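PDB 4ZOY: Sqt1 from Chaetomium thermophilum, which is a WD40-repeat chaperone of ribosome biogenesis that probably captures its dedicated ribosomal protein, Rpl10 in yeast, while that protein is still being synthesised. Local coordinates for residues Pro151-Leu159 and Ser165-Ala173; Gln184-Ala195 and Thr207-Asp218. All coordinates share one frame; numbering follows the deposited sequence.

Contact 1: residues Pro151-Leu159 and Ser165-Ala173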
loop_
_atom_site.group_PDB
_atom_site.type_symbol
_atom_site.label_atom_id
_atom_site.label_comp_id
_atom_site.label_asym_id
_atom_site.label_seq_id
_atom_site.Cartn_x
_atom_site.Cartn_y
_atom_site.Cartn_z
ATOM N N PRO A 151 0.341 -18.716 0.620
ATOM C CA PRO A 151 -0.595 -19.604 -0.076
ATOM C C PRO A 151 -1.265 -20.570 0.903
ATOM O O PRO A 151 -2.330 -21.108 0.609
ATOM C CB PRO A 151 0.299 -20.345 -1.072
ATOM C CG PRO A 151 1.652 -20.323 -0.440
ATOM C CD PRO A 151 1.745 -18.992 0.267
ATOM N N ASP A 152 -0.665 -20.732 2.072
ATOM C CA ASP A 152 -1.170 -21.646 3.088
ATOM C C ASP A 152 -2.398 -21.102 3.821
ATOM O O ASP A 152 -3.143 -21.866 4.454
ATOM C CB ASP A 152 -0.060 -21.962 4.082
ATOM C CG ASP A 152 1.047 -22.791 3.460
ATOM O OD1 ASP A 152 0.865 -23.275 2.321
ATOM O OD2 ASP A 152 2.098 -22.951 4.105
ATOM N N HIS A 153 -2.628 -19.795 3.723
ATOM C CA HIS A 153 -3.704 -19.146 4.475
ATOM C C HIS A 153 -4.490 -18.190 3.617
ATOM O O HIS A 153 -4.428 -16.969 3.819
ATOM C CB HIS A 153 -3.140 -18.420 5.688
ATOM C CG HIS A 153 -2.392 -19.333 6.601
ATOM N ND1 HIS A 153 -3.031 -20.154 7.507
ATOM C CD2 HIS A 153 -1.072 -19.611 6.701
ATOM C CE1 HIS A 153 -2.130 -20.882 8.142
ATOM N NE2 HIS A 153 -0.934 -20.568 7.675
ATOM N N PRO A 154 -5.256 -18.738 2.667
ATOM C CA PRO A 154 -6.051 -17.895 1.775
ATOM C C PRO A 154 -7.074 -17.052 2.518
ATOM O O PRO A 154 -7.526 -17.404 3.609
ATOM C CB PRO A 154 -6.745 -18.906 0.859
ATOM C CG PRO A 154 -6.759 -20.189 1.646
ATOM C CD PRO A 154 -5.466 -20.174 2.400
ATOM N N ASN A 155 -7.396 -15.905 1.925
ATOM C CA ASN A 155 -8.445 -15.030 2.431
ATOM C C ASN A 155 -8.203 -14.567 3.862
ATOM O O ASN A 155 -9.130 -14.432 4.663
ATOM C CB ASN A 155 -9.802 -15.734 2.291
ATOM C CG ASN A 155 -10.131 -16.007 0.848
ATOM O OD1 ASN A 155 -9.966 -15.131 0.000
ATOM N ND2 ASN A 155 -10.534 -17.239 0.540
ATOM N N THR A 156 -6.932 -14.314 4.165
ATOM C CA THR A 156 -6.531 -13.745 5.434
ATOM C C THR A 156 -6.103 -12.300 5.210
ATOM O O THR A 156 -5.430 -11.992 4.215
ATOM C CB THR A 156 -5.410 -14.579 6.052
ATOM O OG1 THR A 156 -5.918 -15.907 6.252
ATOM C CG2 THR A 156 -4.967 -14.006 7.390
ATOM N N ILE A 157 -6.546 -11.418 6.100
ATOM C CA ILE A 157 -6.273 -9.984 5.975
ATOM C C ILE A 157 -5.830 -9.399 7.307
ATOM O O ILE A 157 -6.311 -9.809 8.369
ATOM C CB ILE A 157 -7.526 -9.221 5.445
ATOM C CG1 ILE A 157 -7.249 -7.736 5.233
ATOM C CG2 ILE A 157 -8.720 -9.389 6.382
ATOM C CD1 ILE A 157 -8.513 -6.937 4.984
ATOM N N ALA A 158 -4.913 -8.438 7.249
ATOM C CA ALA A 158 -4.521 -7.678 8.410
ATOM C C ALA A 158 -4.993 -6.253 8.289
ATOM O O ALA A 158 -5.132 -5.718 7.180
ATOM C CB ALA A 158 -3.006 -7.699 8.587
ATOM N N LEU A 159 -5.195 -5.633 9.438
ATOM C CA LEU A 159 -5.430 -4.193 9.503
ATOM C C LEU A 159 -4.710 -3.592 10.695
ATOM O O LEU A 159 -4.389 -4.282 11.666
ATOM C CB LEU A 159 -6.930 -3.894 9.568
ATOM C CG LEU A 159 -7.725 -4.293 10.816
ATOM C CD1 LEU A 159 -7.588 -3.297 11.969
ATOM C CD2 LEU A 159 -9.197 -4.456 10.405
ATOM N N SER A 165 -3.731 -0.889 17.595
ATOM C CA SER A 165 -3.942 -2.333 17.509
ATOM C C SER A 165 -3.808 -2.845 16.077
ATOM O O SER A 165 -3.998 -2.114 15.106
ATOM C CB SER A 165 -5.309 -2.730 18.099
ATOM O OG SER A 165 -6.388 -2.359 17.267
ATOM N N VAL A 166 -3.445 -4.117 15.975
ATOM C CA VAL A 166 -3.299 -4.793 14.707
ATOM C C VAL A 166 -4.107 -6.071 14.789
ATOM O O VAL A 166 -3.923 -6.865 15.715
ATOM C CB VAL A 166 -1.828 -5.084 14.396
ATOM C CG1 VAL A 166 -1.705 -5.964 13.159
ATOM C CG2 VAL A 166 -1.065 -3.772 14.222
ATOM N N TRP A 167 -5.024 -6.243 13.840
ATOM C CA TRP A 167 -5.919 -7.394 13.798
ATOM C C TRP A 167 -5.662 -8.221 12.552
ATOM O O TRP A 167 -5.457 -7.675 11.460
ATOM C CB TRP A 167 -7.380 -6.927 13.833
ATOM C CG TRP A 167 -7.738 -6.229 15.109
ATOM C CD1 TRP A 167 -7.327 -4.986 15.512
ATOM C CD2 TRP A 167 -8.571 -6.737 16.163
ATOM N NE1 TRP A 167 -7.844 -4.699 16.751
ATOM C CE2 TRP A 167 -8.616 -5.752 17.168
ATOM C CE3 TRP A 167 -9.287 -7.927 16.345
ATOM C CZ2 TRP A 167 -9.344 -5.923 18.352
ATOM C CZ3 TRP A 167 -10.015 -8.091 17.519
ATOM C CH2 TRP A 167 -10.037 -7.094 18.502
ATOM N N VAL A 168 -5.671 -9.541 12.703
ATOM C CA VAL A 168 -5.590 -10.438 11.567
ATOM C C VAL A 168 -6.846 -11.299 11.533
ATOM O O VAL A 168 -7.165 -11.959 12.519
ATOM C CB VAL A 168 -4.328 -11.334 11.632
ATOM C CG1 VAL A 168 -4.269 -12.244 10.422
ATOM C CG2 VAL A 168 -3.064 -10.466 11.731
ATOM N N PHE A 169 -7.564 -11.257 10.413
ATOM C CA PHE A 169 -8.817 -11.990 10.262
ATOM C C PHE A 169 -8.699 -12.989 9.142
ATOM O O PHE A 169 -8.023 -12.728 8.142
ATOM C CB PHE A 169 -9.993 -11.059 9.930
ATOM C CG PHE A 169 -10.253 -10.003 10.947
ATOM C CD1 PHE A 169 -11.029 -10.276 12.066
ATOM C CD2 PHE A 169 -9.752 -8.712 10.780
ATOM C CE1 PHE A 169 -11.291 -9.288 13.014
ATOM C CE2 PHE A 169 -10.008 -7.728 11.716
ATOM C CZ PHE A 169 -10.779 -8.010 12.842
ATOM N N THR A 170 -9.402 -14.113 9.273
ATOM C CA THR A 170 -9.530 -15.021 8.147
ATOM C C THR A 170 -11.005 -15.148 7.775
ATOM O O THR A 170 -11.862 -15.274 8.645
ATOM C CB THR A 170 -8.896 -16.389 8.452
ATOM O OG1 THR A 170 -7.474 -16.219 8.511
ATOM C CG2 THR A 170 -9.205 -17.374 7.351
ATOM N N LEU A 171 -11.272 -15.058 6.476
ATOM C CA LEU A 171 -12.630 -15.041 5.943
ATOM C C LEU A 171 -12.935 -16.452 5.465
ATOM O O LEU A 171 -12.477 -16.879 4.409
ATOM C CB LEU A 171 -12.750 -13.993 4.823
ATOM C CG LEU A 171 -12.260 -12.612 5.290
ATOM C CD1 LEU A 171 -12.470 -11.537 4.229
ATOM C CD2 LEU A 171 -12.907 -12.183 6.605
ATOM N N ASP A 172 -13.677 -17.184 6.292
ATOM C CA ASP A 172 -13.871 -18.617 6.098
ATOM C C ASP A 172 -15.171 -19.083 6.747
ATOM O O ASP A 172 -15.468 -18.732 7.892
ATOM C CB ASP A 172 -12.668 -19.386 6.668
ATOM C CG ASP A 172 -12.785 -20.900 6.512
ATOM O OD1 ASP A 172 -13.814 -21.408 6.006
ATOM O OD2 ASP A 172 -11.813 -21.591 6.888
ATOM N N ALA A 173 -15.940 -19.857 5.981
ATOM C CA ALA A 173 -17.055 -20.662 6.489
ATOM C C ALA A 173 -18.260 -19.856 6.945
ATOM O O ALA A 173 -19.282 -20.439 7.317
ATOM C CB ALA A 173 -16.577 -21.545 7.619
HETATM O O HOH W 1 -11.369 -19.042 2.839
#

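Contact 2: residues Gln184-Ala195 and Thr207-Asp218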
loop_
_atom_site.group_PDB
_atom_site.type_symbol
_atom_site.label_atom_id
_atom_site.label_comp_id
_atom_site.label_asym_id
_atom_site.label_seq_id
_atom_site.Cartn_x
_atom_site.Cartn_y
_atom_site.Cartn_z
ATOM N N GLN A 184 -5.463 -13.140 15.039
ATOM C CA GLN A 184 -4.692 -12.402 16.036
ATOM C C GLN A 184 -5.297 -11.043 16.312
ATOM O O GLN A 184 -5.914 -10.442 15.432
ATOM C CB GLN A 184 -3.243 -12.182 15.579
ATOM C CG GLN A 184 -2.454 -13.417 15.251
ATOM C CD GLN A 184 -1.954 -14.159 16.473
ATOM O OE1 GLN A 184 -2.170 -13.740 17.609
ATOM N NE2 GLN A 184 -1.260 -15.264 16.237
ATOM N N SER A 185 -5.102 -10.564 17.534
ATOM C CA SER A 185 -5.373 -9.174 17.875
ATOM C C SER A 185 -4.241 -8.706 18.775
ATOM O O SER A 185 -4.083 -9.187 19.900
ATOM C CB SER A 185 -6.732 -9.003 18.559
ATOM O OG SER A 185 -6.766 -9.684 19.805
ATOM N N TYR A 186 -3.436 -7.785 18.259
ATOM C CA TYR A 186 -2.245 -7.308 18.950
ATOM C C TYR A 186 -2.414 -5.886 19.442
ATOM O O TYR A 186 -2.998 -5.053 18.742
ATOM C CB TYR A 186 -1.034 -7.339 18.032
ATOM C CG TYR A 186 -0.663 -8.680 17.464
ATOM C CD1 TYR A 186 -0.103 -9.669 18.267
ATOM C CD2 TYR A 186 -0.824 -8.943 16.108
ATOM C CE1 TYR A 186 0.259 -10.895 17.735
ATOM C CE2 TYR A 186 -0.463 -10.155 15.571
ATOM C CZ TYR A 186 0.086 -11.128 16.388
ATOM O OH TYR A 186 0.455 -12.331 15.832
ATOM N N PHE A 187 -1.879 -5.602 20.626
ATOM C CA PHE A 187 -2.013 -4.293 21.250
ATOM C C PHE A 187 -0.676 -3.800 21.772
ATOM O O PHE A 187 -0.566 -3.332 22.906
ATOM C CB PHE A 187 -3.045 -4.357 22.386
ATOM C CG PHE A 187 -4.372 -4.897 21.948
ATOM C CD1 PHE A 187 -5.310 -4.064 21.360
ATOM C CD2 PHE A 187 -4.670 -6.239 22.098
ATOM C CE1 PHE A 187 -6.527 -4.562 20.935
ATOM C CE2 PHE A 187 -5.890 -6.742 21.676
ATOM C CZ PHE A 187 -6.814 -5.901 21.093
ATOM N N LEU A 188 0.344 -3.896 20.933
ATOM C CA LEU A 188 1.698 -3.540 21.340
ATOM C C LEU A 188 2.037 -2.076 21.056
ATOM O O LEU A 188 2.663 -1.427 21.891
ATOM C CB LEU A 188 2.716 -4.466 20.669
ATOM C CG LEU A 188 2.604 -5.937 21.090
ATOM C CD1 LEU A 188 3.702 -6.772 20.468
ATOM C CD2 LEU A 188 2.625 -6.070 22.604
ATOM N N HIS A 189 1.649 -1.552 19.890
ATOM C CA HIS A 189 1.820 -0.117 19.636
ATOM C C HIS A 189 0.998 0.678 20.646
ATOM O O HIS A 189 -0.080 0.237 21.031
ATOM C CB HIS A 189 1.372 0.281 18.229
ATOM C CG HIS A 189 2.127 -0.374 17.112
ATOM N ND1 HIS A 189 3.494 -0.297 16.972
ATOM C CD2 HIS A 189 1.677 -1.064 16.039
ATOM C CE1 HIS A 189 3.859 -0.930 15.868
ATOM N NE2 HIS A 189 2.772 -1.402 15.284
ATOM N N THR A 190 1.491 1.849 21.040
ATOM C CA THR A 190 0.784 2.699 22.007
ATOM C C THR A 190 0.238 3.979 21.376
ATOM O O THR A 190 -0.381 4.798 22.056
ATOM C CB THR A 190 1.689 3.093 23.205
ATOM O OG1 THR A 190 2.652 4.072 22.795
ATOM C CG2 THR A 190 2.404 1.881 23.765
ATOM N N GLY A 191 0.485 4.154 20.083
ATOM C CA GLY A 191 -0.101 5.237 19.316
ATOM C C GLY A 191 -0.601 4.662 18.003
ATOM O O GLY A 191 -0.416 3.473 17.747
ATOM N N PRO A 192 -1.224 5.498 17.158
ATOM C CA PRO A 192 -1.789 5.033 15.884
ATOM C C PRO A 192 -0.840 4.134 15.095
ATOM O O PRO A 192 0.348 4.430 14.957
ATOM C CB PRO A 192 -2.051 6.332 15.126
ATOM C CG PRO A 192 -2.342 7.324 16.220
ATOM C CD PRO A 192 -1.447 6.941 17.366
ATOM N N CYS A 193 -1.373 3.019 14.610
ATOM C CA CYS A 193 -0.616 2.128 13.746
ATOM C C CYS A 193 -0.757 2.615 12.308
ATOM O O CYS A 193 -1.848 2.581 11.730
ATOM C CB CYS A 193 -1.107 0.692 13.890
ATOM S SG CYS A 193 -0.226 -0.459 12.807
ATOM N N THR A 194 0.345 3.092 11.747
ATOM C CA THR A 194 0.303 3.869 10.512
ATOM C C THR A 194 0.460 3.041 9.243
ATOM O O THR A 194 0.013 3.457 8.173
ATOM C CB THR A 194 1.403 4.937 10.512
ATOM O OG1 THR A 194 2.641 4.318 10.872
ATOM C CG2 THR A 194 1.080 6.023 11.518
ATOM N N ALA A 195 1.102 1.878 9.356
ATOM C CA ALA A 195 1.369 1.047 8.184
ATOM C C ALA A 195 1.691 -0.380 8.576
ATOM O O ALA A 195 2.158 -0.642 9.692
ATOM C CB ALA A 195 2.528 1.625 7.342
ATOM N N THR A 207 4.519 -4.078 11.432
ATOM C CA THR A 207 3.725 -2.856 11.545
ATOM C C THR A 207 4.474 -1.781 12.313
ATOM O O THR A 207 5.342 -2.062 13.153
ATOM C CB THR A 207 2.355 -3.111 12.205
ATOM O OG1 THR A 207 2.529 -3.468 13.584
ATOM C CG2 THR A 207 1.610 -4.230 11.473
ATOM N N VAL A 208 4.146 -0.539 11.992
ATOM C CA VAL A 208 4.814 0.614 12.588
ATOM C C VAL A 208 3.799 1.611 13.108
ATOM O O VAL A 208 2.625 1.557 12.750
ATOM C CB VAL A 208 5.745 1.310 11.584
ATOM C CG1 VAL A 208 6.896 0.395 11.226
ATOM C CG2 VAL A 208 4.974 1.748 10.331
ATOM N N SER A 209 4.273 2.530 13.948
ATOM C CA SER A 209 3.397 3.435 14.677
ATOM C C SER A 209 3.974 4.836 14.796
ATOM O O SER A 209 5.196 5.023 14.773
ATOM C CB SER A 209 3.120 2.866 16.078
ATOM O OG SER A 209 2.411 3.772 16.909
ATOM N N GLU A 210 3.071 5.811 14.916
ATOM C CA GLU A 210 3.429 7.181 15.285
ATOM C C GLU A 210 4.255 7.236 16.569
ATOM O O GLU A 210 5.006 8.182 16.775
ATOM C CB GLU A 210 2.170 8.039 15.455
ATOM C CG GLU A 210 1.467 8.353 14.156
ATOM C CD GLU A 210 0.265 9.266 14.326
ATOM O OE1 GLU A 210 0.051 9.795 15.440
ATOM O OE2 GLU A 210 -0.475 9.440 13.335
ATOM N N ASP A 211 4.117 6.226 17.425
ATOM C CA ASP A 211 4.825 6.206 18.709
ATOM C C ASP A 211 6.272 5.718 18.570
ATOM O O ASP A 211 6.979 5.561 19.569
ATOM C CB ASP A 211 4.041 5.355 19.733
ATOM C CG ASP A 211 4.331 3.856 19.639
ATOM O OD1 ASP A 211 4.937 3.372 18.656
ATOM O OD2 ASP A 211 3.933 3.137 20.582
ATOM N N GLU A 212 6.681 5.479 17.319
ATOM C CA GLU A 212 8.055 5.156 16.908
ATOM C C GLU A 212 8.399 3.668 17.028
ATOM O O GLU A 212 9.531 3.272 16.755
ATOM C CB GLU A 212 9.071 6.026 17.677
ATOM C CG GLU A 212 8.811 7.514 17.434
ATOM C CD GLU A 212 9.594 8.456 18.330
ATOM O OE1 GLU A 212 10.684 8.082 18.798
ATOM O OE2 GLU A 212 9.121 9.594 18.530
ATOM N N SER A 213 7.420 2.833 17.381
ATOM C CA SER A 213 7.705 1.400 17.502
ATOM C C SER A 213 7.470 0.602 16.213
ATOM O O SER A 213 6.654 0.968 15.352
ATOM C CB SER A 213 6.895 0.776 18.645
ATOM O OG SER A 213 5.497 0.900 18.458
ATOM N N LEU A 214 8.235 -0.480 16.104
ATOM C CA LEU A 214 8.106 -1.504 15.071
ATOM C C LEU A 214 7.880 -2.840 15.749
ATOM O O LEU A 214 8.652 -3.210 16.622
ATOM C CB LEU A 214 9.368 -1.586 14.208
ATOM C CG LEU A 214 9.640 -2.865 13.411
ATOM C CD1 LEU A 214 8.684 -2.983 12.211
ATOM C CD2 LEU A 214 11.078 -2.940 12.916
ATOM N N HIS A 215 6.836 -3.559 15.356
ATOM C CA HIS A 215 6.628 -4.924 15.822
ATOM C C HIS A 215 6.429 -5.824 14.623
ATOM O O HIS A 215 5.720 -5.465 13.676
ATOM C CB HIS A 215 5.445 -5.020 16.779
ATOM C CG HIS A 215 5.646 -4.230 18.028
ATOM N ND1 HIS A 215 6.510 -4.637 19.025
ATOM C CD2 HIS A 215 5.140 -3.040 18.426
ATOM C CE1 HIS A 215 6.509 -3.739 19.991
ATOM N NE2 HIS A 215 5.691 -2.758 19.654
ATOM N N VAL A 216 7.062 -6.991 14.654
ATOM C CA VAL A 216 6.922 -7.943 13.573
ATOM C C VAL A 216 6.320 -9.221 14.151
ATOM O O VAL A 216 6.991 -9.966 14.862
ATOM C CB VAL A 216 8.267 -8.228 12.887
ATOM C CG1 VAL A 216 8.052 -9.160 11.712
ATOM C CG2 VAL A 216 8.912 -6.912 12.410
ATOM N N TYR A 217 5.043 -9.451 13.841
ATOM C CA TYR A 217 4.266 -10.496 14.510
ATOM C C TYR A 217 4.422 -11.851 13.874
ATOM O O TYR A 217 4.406 -11.996 12.652
ATOM C CB TYR A 217 2.777 -10.138 14.535
ATOM C CG TYR A 217 2.509 -8.716 14.946
ATOM C CD1 TYR A 217 2.567 -8.321 16.279
ATOM C CD2 TYR A 217 2.207 -7.763 13.988
ATOM C CE1 TYR A 217 2.330 -7.000 16.638
ATOM C CE2 TYR A 217 1.972 -6.456 14.332
ATOM C CZ TYR A 217 2.033 -6.077 15.654
ATOM O OH TYR A 217 1.802 -4.762 15.973
ATOM N N ASP A 218 4.555 -12.854 14.737
ATOM C CA ASP A 218 4.551 -14.263 14.353
ATOM C C ASP A 218 3.115 -14.757 14.181
ATOM O O ASP A 218 2.578 -15.447 15.054
ATOM C CB ASP A 218 5.276 -15.087 15.422
ATOM C CG ASP A 218 5.337 -16.568 15.096
ATOM O OD1 ASP A 218 5.451 -16.927 13.912
ATOM O OD2 ASP A 218 5.298 -17.370 16.058
HETATM O O HOH W 2 0.996 -17.020 17.318
HETATM O O HOH W 3 1.988 -13.802 17.552
HETATM O O HOH W 4 5.384 -0.777 21.683
HETATM O O HOH W 5 0.081 -3.422 18.056
#

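Contact 1: residues Pro151-Leu159 and Ser165-Ala173
Leu-159 fits against two aromatic rings of the neighbouring strand, Trp-167 and Phe-169. It lies alongside Trp-167, both side chains pointing the same way, and its CD1 is 3.9 Å from CD1 of Trp-167. Its other methyl, CD2, comes to the edge of the phenyl ring, 3.6 Å from CE2 of Phe-169. Chi1 of 68° sets CG of Leu-159 between the backbone N and the carbonyl carbon, and chi2 of 81° turns one methyl to each ring. An alanine here would lack CG and both methyls and is likely to open a gap beside CD1 of Trp-167 and the edge of Phe-169. Ile-157 is on the same face, with CG2 near CB of Phe-169. The other face carries Thr-156, Ala-158, Val-168 and Thr-170. Here the hydroxyls OG1 of Thr-156 and OG1 of Thr-170 share a hydrogen bond of 2.8 Å, and CG2 of Thr-156 touches CG1 of Val-168 at 3.6 Å.

Backbone bonds fix this register. Ile-157 and Phe-169 exchange two nearly straight bonds, and Leu-159 and Trp-167 exchange two that are more bent. At the far end Leu-171 N donates to Asn-155 O at 2.9 Å.

Further out, NE1 of Trp-167 donates in the plane of the indole to OG of Ser-165 at 2.8 Å, which limits rotation of the ring. Ser-165 OG is bonded in turn to Asp-163. The amide of Asn-155 is held by Thr-98 and Asp-103, and a water joins its ND2 to Leu-171 O. Ala-158 and Val-168 pack on Leu-205 of the next sheet, while Leu-171 packs on Phe-104 of the preceding one. This is an antiparallel beta hairpin forming the two inner strands of a four-stranded blade, as in WD40 beta-propellers.

Contact 2: residues Gln184-Ala195 and Thr207-Asp218
Asp-211 OD2 is gripped twice by Thr-190. The backbone N of Thr-190 meets it at 2.8 Å from above the carboxylate plane. OG1 of Thr-190 donates to the anti lone pair of Asp-211 OD2 at 2.7 Å. The other oxygen, OD1, accepts from N and OG of Ser-213; the bond to N closes an Asx turn. Chi1 of 84° sets CG of Asp-211 between backbone N and carbonyl carbon, bringing the carboxylate between Thr-190 and Ser-213.

Ser-213 OG also accepts from His-189 ND1, at 2.8 Å and in the imidazole plane (N-H...O 167°). His-189 NE2 shares a 2.7 Å hydrogen bond with Thr-207 OG1. OH of Tyr-217 lies 2.8 Å from that same Thr-207 OG1. CB of Ser-209 lies over a face of this imidazole. Both ring nitrogens are thus occupied, which fixes the ring's rotation.

CB of Leu-188 sits over the face of His-215 in a CH-pi contact, 3.7 Å from the ring centroid. Tyr-186 and Tyr-217 form an offset stack, with centroids 3.9 Å apart and planes at 11°. At the turn, Glu-210 N donates to Pro-192 O at 3.1 Å. A beta bulge shifts the strand register between Cys-193 and Ala-195.

The set of Asp-211, His-189, Thr-207 and Tyr-217 is consistent with the Asp-His-Ser/Thr-Trp structural tetrad of WD40 repeats, here with tyrosine at the tryptophan position and Ser-213 between aspartate and histidine.

Contact 1 closes before contact 2 opens along the chain, and their centres are about 17 Å apart. They meet in one sheet, which contact 2 enters only with strand 180-186. The hairpin of contact 1 supplies its inner strands, and strand 180-186 is one of its two edge strands. The two meet directly: Val-166 O lies 2.7 Å from Tyr-186 N, a probable hydrogen bond. From there residues 187-192 cross to the next sheet, which starts with strand 193-198. Contact 2 therefore ties the outer strand of one blade to three strands of the following blade, the usual span of a WD repeat. Such overlap links successive blades around the propeller ring.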